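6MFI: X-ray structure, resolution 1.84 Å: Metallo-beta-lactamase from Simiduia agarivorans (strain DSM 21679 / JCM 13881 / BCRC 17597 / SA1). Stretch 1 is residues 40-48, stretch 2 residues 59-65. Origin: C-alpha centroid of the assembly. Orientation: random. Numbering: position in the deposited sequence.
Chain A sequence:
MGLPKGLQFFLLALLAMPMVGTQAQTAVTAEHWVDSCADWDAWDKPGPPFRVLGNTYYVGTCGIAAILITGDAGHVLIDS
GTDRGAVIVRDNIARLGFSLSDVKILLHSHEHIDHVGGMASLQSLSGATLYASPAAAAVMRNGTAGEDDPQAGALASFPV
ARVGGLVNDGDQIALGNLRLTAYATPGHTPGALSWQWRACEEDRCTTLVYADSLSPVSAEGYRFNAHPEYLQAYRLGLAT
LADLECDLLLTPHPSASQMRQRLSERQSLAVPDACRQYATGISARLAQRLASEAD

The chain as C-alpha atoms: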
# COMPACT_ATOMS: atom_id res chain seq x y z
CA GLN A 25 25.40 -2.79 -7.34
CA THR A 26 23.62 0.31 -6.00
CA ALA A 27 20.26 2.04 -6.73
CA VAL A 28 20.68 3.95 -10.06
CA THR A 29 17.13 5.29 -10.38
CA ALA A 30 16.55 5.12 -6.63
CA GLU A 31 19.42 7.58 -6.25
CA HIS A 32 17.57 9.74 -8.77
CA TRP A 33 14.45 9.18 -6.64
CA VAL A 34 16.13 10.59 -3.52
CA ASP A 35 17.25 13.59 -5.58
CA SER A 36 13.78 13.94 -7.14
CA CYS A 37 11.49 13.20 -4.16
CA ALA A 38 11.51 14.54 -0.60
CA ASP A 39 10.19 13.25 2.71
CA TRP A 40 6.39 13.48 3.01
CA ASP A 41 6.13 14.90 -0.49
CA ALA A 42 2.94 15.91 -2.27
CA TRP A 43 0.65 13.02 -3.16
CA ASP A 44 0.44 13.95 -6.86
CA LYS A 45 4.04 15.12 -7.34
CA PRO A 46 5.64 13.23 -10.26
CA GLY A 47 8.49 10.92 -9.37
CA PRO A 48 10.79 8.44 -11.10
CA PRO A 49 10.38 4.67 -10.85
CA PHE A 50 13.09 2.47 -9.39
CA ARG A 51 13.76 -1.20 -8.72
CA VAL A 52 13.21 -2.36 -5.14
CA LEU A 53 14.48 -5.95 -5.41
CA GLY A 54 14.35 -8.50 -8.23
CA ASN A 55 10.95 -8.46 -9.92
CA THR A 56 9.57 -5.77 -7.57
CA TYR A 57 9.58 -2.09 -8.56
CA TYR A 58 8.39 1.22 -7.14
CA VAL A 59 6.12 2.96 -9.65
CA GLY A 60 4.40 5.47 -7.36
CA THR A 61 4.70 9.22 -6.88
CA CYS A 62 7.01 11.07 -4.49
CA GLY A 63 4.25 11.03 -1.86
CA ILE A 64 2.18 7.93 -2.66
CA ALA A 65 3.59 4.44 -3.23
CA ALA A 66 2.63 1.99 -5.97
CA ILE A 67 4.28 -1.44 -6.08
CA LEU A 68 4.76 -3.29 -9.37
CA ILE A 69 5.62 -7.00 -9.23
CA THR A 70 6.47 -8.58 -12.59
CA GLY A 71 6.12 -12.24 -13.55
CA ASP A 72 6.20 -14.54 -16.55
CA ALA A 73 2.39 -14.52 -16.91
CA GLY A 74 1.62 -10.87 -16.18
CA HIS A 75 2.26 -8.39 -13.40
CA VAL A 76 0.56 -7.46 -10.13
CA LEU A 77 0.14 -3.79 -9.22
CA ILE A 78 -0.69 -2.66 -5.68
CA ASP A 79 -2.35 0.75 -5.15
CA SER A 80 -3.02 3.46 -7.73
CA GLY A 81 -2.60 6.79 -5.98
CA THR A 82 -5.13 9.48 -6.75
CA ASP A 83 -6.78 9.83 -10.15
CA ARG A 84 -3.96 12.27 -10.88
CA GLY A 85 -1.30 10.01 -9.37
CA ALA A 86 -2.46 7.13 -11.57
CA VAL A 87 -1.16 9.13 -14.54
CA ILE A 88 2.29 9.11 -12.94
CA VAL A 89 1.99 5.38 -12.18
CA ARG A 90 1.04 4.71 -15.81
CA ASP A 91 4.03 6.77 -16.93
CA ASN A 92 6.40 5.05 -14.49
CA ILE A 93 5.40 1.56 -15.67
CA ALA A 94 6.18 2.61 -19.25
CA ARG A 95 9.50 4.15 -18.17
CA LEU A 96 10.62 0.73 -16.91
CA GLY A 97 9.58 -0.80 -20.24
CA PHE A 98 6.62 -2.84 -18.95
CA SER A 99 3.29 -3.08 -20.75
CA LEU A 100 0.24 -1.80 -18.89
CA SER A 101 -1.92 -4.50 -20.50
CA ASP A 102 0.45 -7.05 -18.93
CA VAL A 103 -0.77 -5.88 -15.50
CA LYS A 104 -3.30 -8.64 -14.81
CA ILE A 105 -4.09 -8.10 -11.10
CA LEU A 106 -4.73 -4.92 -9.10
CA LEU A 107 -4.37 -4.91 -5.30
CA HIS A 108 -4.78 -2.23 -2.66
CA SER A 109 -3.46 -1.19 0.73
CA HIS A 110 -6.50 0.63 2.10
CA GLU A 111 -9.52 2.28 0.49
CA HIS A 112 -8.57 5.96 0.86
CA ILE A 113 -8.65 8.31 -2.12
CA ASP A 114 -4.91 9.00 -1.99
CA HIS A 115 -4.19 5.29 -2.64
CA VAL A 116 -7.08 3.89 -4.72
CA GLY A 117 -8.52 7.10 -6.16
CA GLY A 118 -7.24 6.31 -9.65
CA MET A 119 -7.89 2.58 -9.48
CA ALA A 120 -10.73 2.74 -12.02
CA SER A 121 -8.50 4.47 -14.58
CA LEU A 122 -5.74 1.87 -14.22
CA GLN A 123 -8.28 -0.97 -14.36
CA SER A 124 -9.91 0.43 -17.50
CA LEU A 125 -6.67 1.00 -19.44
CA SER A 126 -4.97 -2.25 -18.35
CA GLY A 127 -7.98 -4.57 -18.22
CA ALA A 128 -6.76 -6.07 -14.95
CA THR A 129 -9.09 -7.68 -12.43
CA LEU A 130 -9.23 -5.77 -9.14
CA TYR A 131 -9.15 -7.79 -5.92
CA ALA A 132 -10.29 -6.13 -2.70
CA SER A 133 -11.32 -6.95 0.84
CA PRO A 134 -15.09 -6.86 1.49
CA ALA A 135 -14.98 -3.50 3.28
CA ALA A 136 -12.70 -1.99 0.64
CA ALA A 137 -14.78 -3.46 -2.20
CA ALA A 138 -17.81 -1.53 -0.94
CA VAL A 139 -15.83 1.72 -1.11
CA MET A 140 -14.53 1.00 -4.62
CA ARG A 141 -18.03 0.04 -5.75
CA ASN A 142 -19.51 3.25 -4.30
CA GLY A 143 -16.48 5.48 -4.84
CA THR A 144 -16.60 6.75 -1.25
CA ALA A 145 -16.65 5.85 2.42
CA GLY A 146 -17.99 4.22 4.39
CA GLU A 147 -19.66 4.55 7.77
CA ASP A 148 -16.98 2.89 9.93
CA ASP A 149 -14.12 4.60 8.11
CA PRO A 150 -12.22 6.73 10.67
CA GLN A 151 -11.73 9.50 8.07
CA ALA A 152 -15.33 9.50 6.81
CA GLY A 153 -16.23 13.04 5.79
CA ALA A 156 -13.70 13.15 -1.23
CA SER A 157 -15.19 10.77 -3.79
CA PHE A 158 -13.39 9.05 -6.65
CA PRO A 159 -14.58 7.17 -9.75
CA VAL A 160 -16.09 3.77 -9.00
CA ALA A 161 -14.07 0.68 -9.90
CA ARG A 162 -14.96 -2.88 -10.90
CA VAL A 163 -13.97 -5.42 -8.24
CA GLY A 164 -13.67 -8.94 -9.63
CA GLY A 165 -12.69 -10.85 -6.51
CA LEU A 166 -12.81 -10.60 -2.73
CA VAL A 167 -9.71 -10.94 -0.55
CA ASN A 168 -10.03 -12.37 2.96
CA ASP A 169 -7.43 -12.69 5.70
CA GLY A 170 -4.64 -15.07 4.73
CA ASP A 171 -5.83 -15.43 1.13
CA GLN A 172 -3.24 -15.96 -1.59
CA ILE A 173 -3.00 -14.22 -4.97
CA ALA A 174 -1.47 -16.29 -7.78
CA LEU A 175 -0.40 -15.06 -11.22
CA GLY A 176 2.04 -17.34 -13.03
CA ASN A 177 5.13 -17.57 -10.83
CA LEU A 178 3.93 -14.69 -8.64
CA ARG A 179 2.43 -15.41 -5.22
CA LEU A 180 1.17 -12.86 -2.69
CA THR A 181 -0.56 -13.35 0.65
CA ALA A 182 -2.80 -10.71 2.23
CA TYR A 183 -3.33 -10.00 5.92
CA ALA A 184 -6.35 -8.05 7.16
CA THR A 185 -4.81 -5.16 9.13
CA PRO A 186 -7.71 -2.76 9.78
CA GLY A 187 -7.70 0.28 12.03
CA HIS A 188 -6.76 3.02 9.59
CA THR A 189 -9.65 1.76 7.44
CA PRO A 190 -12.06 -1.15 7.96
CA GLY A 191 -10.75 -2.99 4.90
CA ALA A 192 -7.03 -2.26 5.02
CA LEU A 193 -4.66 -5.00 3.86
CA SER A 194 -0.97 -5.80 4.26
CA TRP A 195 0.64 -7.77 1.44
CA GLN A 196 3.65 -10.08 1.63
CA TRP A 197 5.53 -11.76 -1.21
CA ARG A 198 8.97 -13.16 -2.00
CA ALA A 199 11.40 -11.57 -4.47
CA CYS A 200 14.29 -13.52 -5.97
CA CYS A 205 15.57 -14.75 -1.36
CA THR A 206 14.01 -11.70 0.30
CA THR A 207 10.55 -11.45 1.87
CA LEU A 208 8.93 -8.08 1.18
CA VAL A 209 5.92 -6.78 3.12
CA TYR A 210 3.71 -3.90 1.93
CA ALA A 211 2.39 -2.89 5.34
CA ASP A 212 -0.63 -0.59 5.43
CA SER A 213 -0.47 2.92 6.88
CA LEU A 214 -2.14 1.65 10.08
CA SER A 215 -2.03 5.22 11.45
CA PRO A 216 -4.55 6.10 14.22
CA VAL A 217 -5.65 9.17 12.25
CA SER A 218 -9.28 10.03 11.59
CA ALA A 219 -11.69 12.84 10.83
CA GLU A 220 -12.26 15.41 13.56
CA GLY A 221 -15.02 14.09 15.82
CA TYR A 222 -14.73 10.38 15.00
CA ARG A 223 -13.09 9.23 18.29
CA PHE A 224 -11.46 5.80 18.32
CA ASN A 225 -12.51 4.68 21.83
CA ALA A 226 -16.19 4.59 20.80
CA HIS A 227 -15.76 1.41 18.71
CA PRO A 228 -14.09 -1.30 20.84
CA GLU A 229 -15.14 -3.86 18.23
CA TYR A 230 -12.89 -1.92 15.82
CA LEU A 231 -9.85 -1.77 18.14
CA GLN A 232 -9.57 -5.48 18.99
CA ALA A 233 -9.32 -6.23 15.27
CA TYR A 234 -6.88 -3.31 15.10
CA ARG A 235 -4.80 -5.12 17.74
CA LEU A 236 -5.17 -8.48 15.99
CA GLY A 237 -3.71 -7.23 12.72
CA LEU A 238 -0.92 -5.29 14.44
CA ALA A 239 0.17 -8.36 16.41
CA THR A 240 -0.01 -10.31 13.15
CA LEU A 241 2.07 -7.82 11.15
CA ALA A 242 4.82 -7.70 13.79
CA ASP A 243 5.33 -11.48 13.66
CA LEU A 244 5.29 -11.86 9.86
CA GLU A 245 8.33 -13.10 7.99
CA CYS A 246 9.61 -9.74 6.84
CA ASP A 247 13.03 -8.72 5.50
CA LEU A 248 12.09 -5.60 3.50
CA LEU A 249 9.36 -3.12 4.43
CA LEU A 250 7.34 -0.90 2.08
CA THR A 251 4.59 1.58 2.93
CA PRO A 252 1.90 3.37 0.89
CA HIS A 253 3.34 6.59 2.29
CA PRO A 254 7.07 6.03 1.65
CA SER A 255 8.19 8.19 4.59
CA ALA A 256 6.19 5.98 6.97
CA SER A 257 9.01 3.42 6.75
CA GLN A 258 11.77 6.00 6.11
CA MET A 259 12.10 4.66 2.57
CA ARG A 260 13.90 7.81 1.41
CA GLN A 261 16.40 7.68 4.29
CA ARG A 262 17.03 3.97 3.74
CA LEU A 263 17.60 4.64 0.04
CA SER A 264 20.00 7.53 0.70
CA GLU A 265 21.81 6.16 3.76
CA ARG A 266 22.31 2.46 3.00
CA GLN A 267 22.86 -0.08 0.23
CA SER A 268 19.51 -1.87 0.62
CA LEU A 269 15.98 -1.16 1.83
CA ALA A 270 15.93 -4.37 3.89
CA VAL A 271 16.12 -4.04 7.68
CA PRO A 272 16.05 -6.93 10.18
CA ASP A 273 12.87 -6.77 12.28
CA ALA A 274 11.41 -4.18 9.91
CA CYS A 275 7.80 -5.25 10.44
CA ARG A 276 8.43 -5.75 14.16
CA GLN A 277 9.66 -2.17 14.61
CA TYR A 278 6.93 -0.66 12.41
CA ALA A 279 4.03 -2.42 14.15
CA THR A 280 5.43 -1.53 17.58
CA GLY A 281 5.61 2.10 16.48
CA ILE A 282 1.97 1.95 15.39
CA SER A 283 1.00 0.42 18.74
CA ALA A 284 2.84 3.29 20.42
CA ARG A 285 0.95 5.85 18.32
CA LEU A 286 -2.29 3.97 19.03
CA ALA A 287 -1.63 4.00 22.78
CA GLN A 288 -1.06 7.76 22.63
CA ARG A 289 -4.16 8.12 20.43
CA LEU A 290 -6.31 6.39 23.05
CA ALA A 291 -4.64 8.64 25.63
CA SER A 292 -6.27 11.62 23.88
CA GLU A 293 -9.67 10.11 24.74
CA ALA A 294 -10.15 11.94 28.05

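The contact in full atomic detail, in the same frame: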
# COMPACT_ATOMS: atom_id res chain seq x y z
N TRP A 40 7.78 13.03 2.90
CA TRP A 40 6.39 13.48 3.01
C TRP A 40 6.04 14.45 1.89
O TRP A 40 5.49 15.53 2.12
CB TRP A 40 6.12 14.10 4.38
CG TRP A 40 6.36 13.16 5.53
CD1 TRP A 40 7.32 13.27 6.49
CD2 TRP A 40 5.61 11.98 5.84
NE1 TRP A 40 7.22 12.22 7.38
CE2 TRP A 40 6.18 11.42 7.00
CE3 TRP A 40 4.52 11.33 5.24
CZ2 TRP A 40 5.70 10.24 7.58
CZ3 TRP A 40 4.04 10.17 5.82
CH2 TRP A 40 4.63 9.64 6.97
N ASP A 41 6.36 14.05 0.66
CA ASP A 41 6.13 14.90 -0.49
C ASP A 41 4.65 14.95 -0.84
O ASP A 41 3.82 14.24 -0.27
CB ASP A 41 6.95 14.40 -1.68
CG ASP A 41 7.67 15.52 -2.41
OD1 ASP A 41 7.14 16.66 -2.42
OD2 ASP A 41 8.75 15.27 -2.96
N ALA A 42 4.32 15.80 -1.81
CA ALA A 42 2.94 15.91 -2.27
C ALA A 42 2.48 14.59 -2.88
O ALA A 42 3.26 13.85 -3.49
CB ALA A 42 2.81 17.04 -3.29
N TRP A 43 1.19 14.30 -2.71
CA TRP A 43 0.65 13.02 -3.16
C TRP A 43 0.73 12.88 -4.68
O TRP A 43 1.00 11.80 -5.20
CB TRP A 43 -0.80 12.87 -2.70
CG TRP A 43 -0.95 12.68 -1.22
CD1 TRP A 43 0.03 12.37 -0.32
CD2 TRP A 43 -2.16 12.80 -0.46
NE1 TRP A 43 -0.49 12.29 0.94
CE2 TRP A 43 -1.83 12.55 0.89
CE3 TRP A 43 -3.48 13.10 -0.79
CZ2 TRP A 43 -2.78 12.59 1.91
CZ3 TRP A 43 -4.43 13.14 0.23
CH2 TRP A 43 -4.07 12.88 1.56
N ASP A 44 0.49 13.98 -5.41
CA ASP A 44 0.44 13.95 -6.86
C ASP A 44 1.71 14.48 -7.51
O ASP A 44 1.71 14.77 -8.71
CB ASP A 44 -0.77 14.73 -7.36
CG ASP A 44 -2.08 14.16 -6.86
OD1 ASP A 44 -2.17 12.92 -6.71
OD2 ASP A 44 -3.02 14.94 -6.63
N LYS A 45 2.79 14.63 -6.76
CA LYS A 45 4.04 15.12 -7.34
C LYS A 45 4.68 14.02 -8.17
O LYS A 45 4.87 12.90 -7.67
CB LYS A 45 5.00 15.60 -6.26
CG LYS A 45 6.32 16.11 -6.80
CD LYS A 45 7.23 16.62 -5.70
CE LYS A 45 8.52 17.18 -6.27
NZ LYS A 45 8.27 18.30 -7.22
N PRO A 46 5.03 14.28 -9.43
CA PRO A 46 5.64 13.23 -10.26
C PRO A 46 6.99 12.79 -9.72
O PRO A 46 7.77 13.60 -9.22
CB PRO A 46 5.77 13.90 -11.63
CG PRO A 46 4.82 15.05 -11.60
CD PRO A 46 4.80 15.52 -10.18
N GLY A 47 7.25 11.49 -9.82
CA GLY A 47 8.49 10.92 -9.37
C GLY A 47 8.95 9.80 -10.27
O GLY A 47 8.16 9.20 -11.01
N PRO A 48 10.25 9.49 -10.24
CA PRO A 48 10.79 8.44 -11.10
C PRO A 48 10.54 7.07 -10.52
O PRO A 48 10.41 6.92 -9.29
CB PRO A 48 12.29 8.77 -11.15
CG PRO A 48 12.55 9.39 -9.82
CD PRO A 48 11.30 10.14 -9.43
N VAL A 59 6.66 2.21 -8.52
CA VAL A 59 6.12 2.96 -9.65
C VAL A 59 5.19 4.08 -9.19
O VAL A 59 4.42 4.61 -9.98
CB VAL A 59 5.41 2.03 -10.65
CG1 VAL A 59 6.42 1.09 -11.30
CG2 VAL A 59 4.31 1.24 -9.96
N GLY A 60 5.27 4.46 -7.92
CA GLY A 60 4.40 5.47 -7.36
C GLY A 60 4.96 6.87 -7.52
O GLY A 60 5.96 7.11 -8.21
N THR A 61 4.30 7.82 -6.86
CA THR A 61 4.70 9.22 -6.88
C THR A 61 5.76 9.46 -5.81
O THR A 61 6.27 8.52 -5.19
CB THR A 61 3.49 10.12 -6.68
OG1 THR A 61 2.95 9.90 -5.37
CG2 THR A 61 2.42 9.81 -7.71
N CYS A 62 6.12 10.72 -5.59
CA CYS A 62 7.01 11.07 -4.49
C CYS A 62 6.31 11.01 -3.14
O CYS A 62 6.99 10.94 -2.11
CB CYS A 62 7.61 12.46 -4.69
SG CYS A 62 8.60 12.66 -6.18
N GLY A 63 4.98 11.03 -3.11
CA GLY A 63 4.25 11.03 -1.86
C GLY A 63 3.39 9.80 -1.65
O GLY A 63 3.04 9.48 -0.51
N ILE A 64 3.04 9.10 -2.73
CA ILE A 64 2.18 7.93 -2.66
C ILE A 64 2.88 6.77 -3.36
O ILE A 64 3.39 6.93 -4.48
CB ILE A 64 0.80 8.19 -3.30
CG1 ILE A 64 0.05 9.27 -2.51
CG2 ILE A 64 -0.02 6.91 -3.35
CD1 ILE A 64 -0.22 8.91 -1.07
N ALA A 65 2.89 5.61 -2.71
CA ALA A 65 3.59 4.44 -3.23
C ALA A 65 2.68 3.60 -4.11
O ALA A 65 1.47 3.50 -3.88
CB ALA A 65 4.14 3.59 -2.09
O HOH W 1 8.45 8.07 -7.61

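Two irregular loop segments of one chain pack together, burying 441 Å² in total. Stretch 2 begins with Val59, whose side chain points away from stretch 1. At Gly60 the link is through solvent: the oxygen of water 1 lies within hydrogen-bonding distance of Gly60 O (2.7 Å) and Pro48 O (2.8 Å), bridging the two backbones where they do not bond directly. Thr61 is the polar hub. Its OG1 donates to Trp43 O (2.7 Å) and accepts from Ile64 N (2.8 Å) and Gly63 N (3.2 Å), so one hydroxyl both shapes its own loop and fastens it to the type I turn running from Ala42 to Lys45. Cys62, the residue of stretch 2 most covered by stretch 1, donates from N to Lys45 O (3.3 Å) in nearly straight geometry (174°). Its SG lies 3.3 Å from Pro46 O and 3.6 Å from Gly47 CA; a CB on Gly47 would clash with that sulfur. Gly63 sits against the turn, its CA 3.4 Å from Ala42 O in a CA-H...O contact. A CB here would run into Ala42 O and Asp41 O, so the close backbone approach leaves no room for a side chain. Ile64 closes the contact by placing CD1 over one face of the Trp43 indole, 3.5 Å from Trp43 CD1. Ala65 is out of reach.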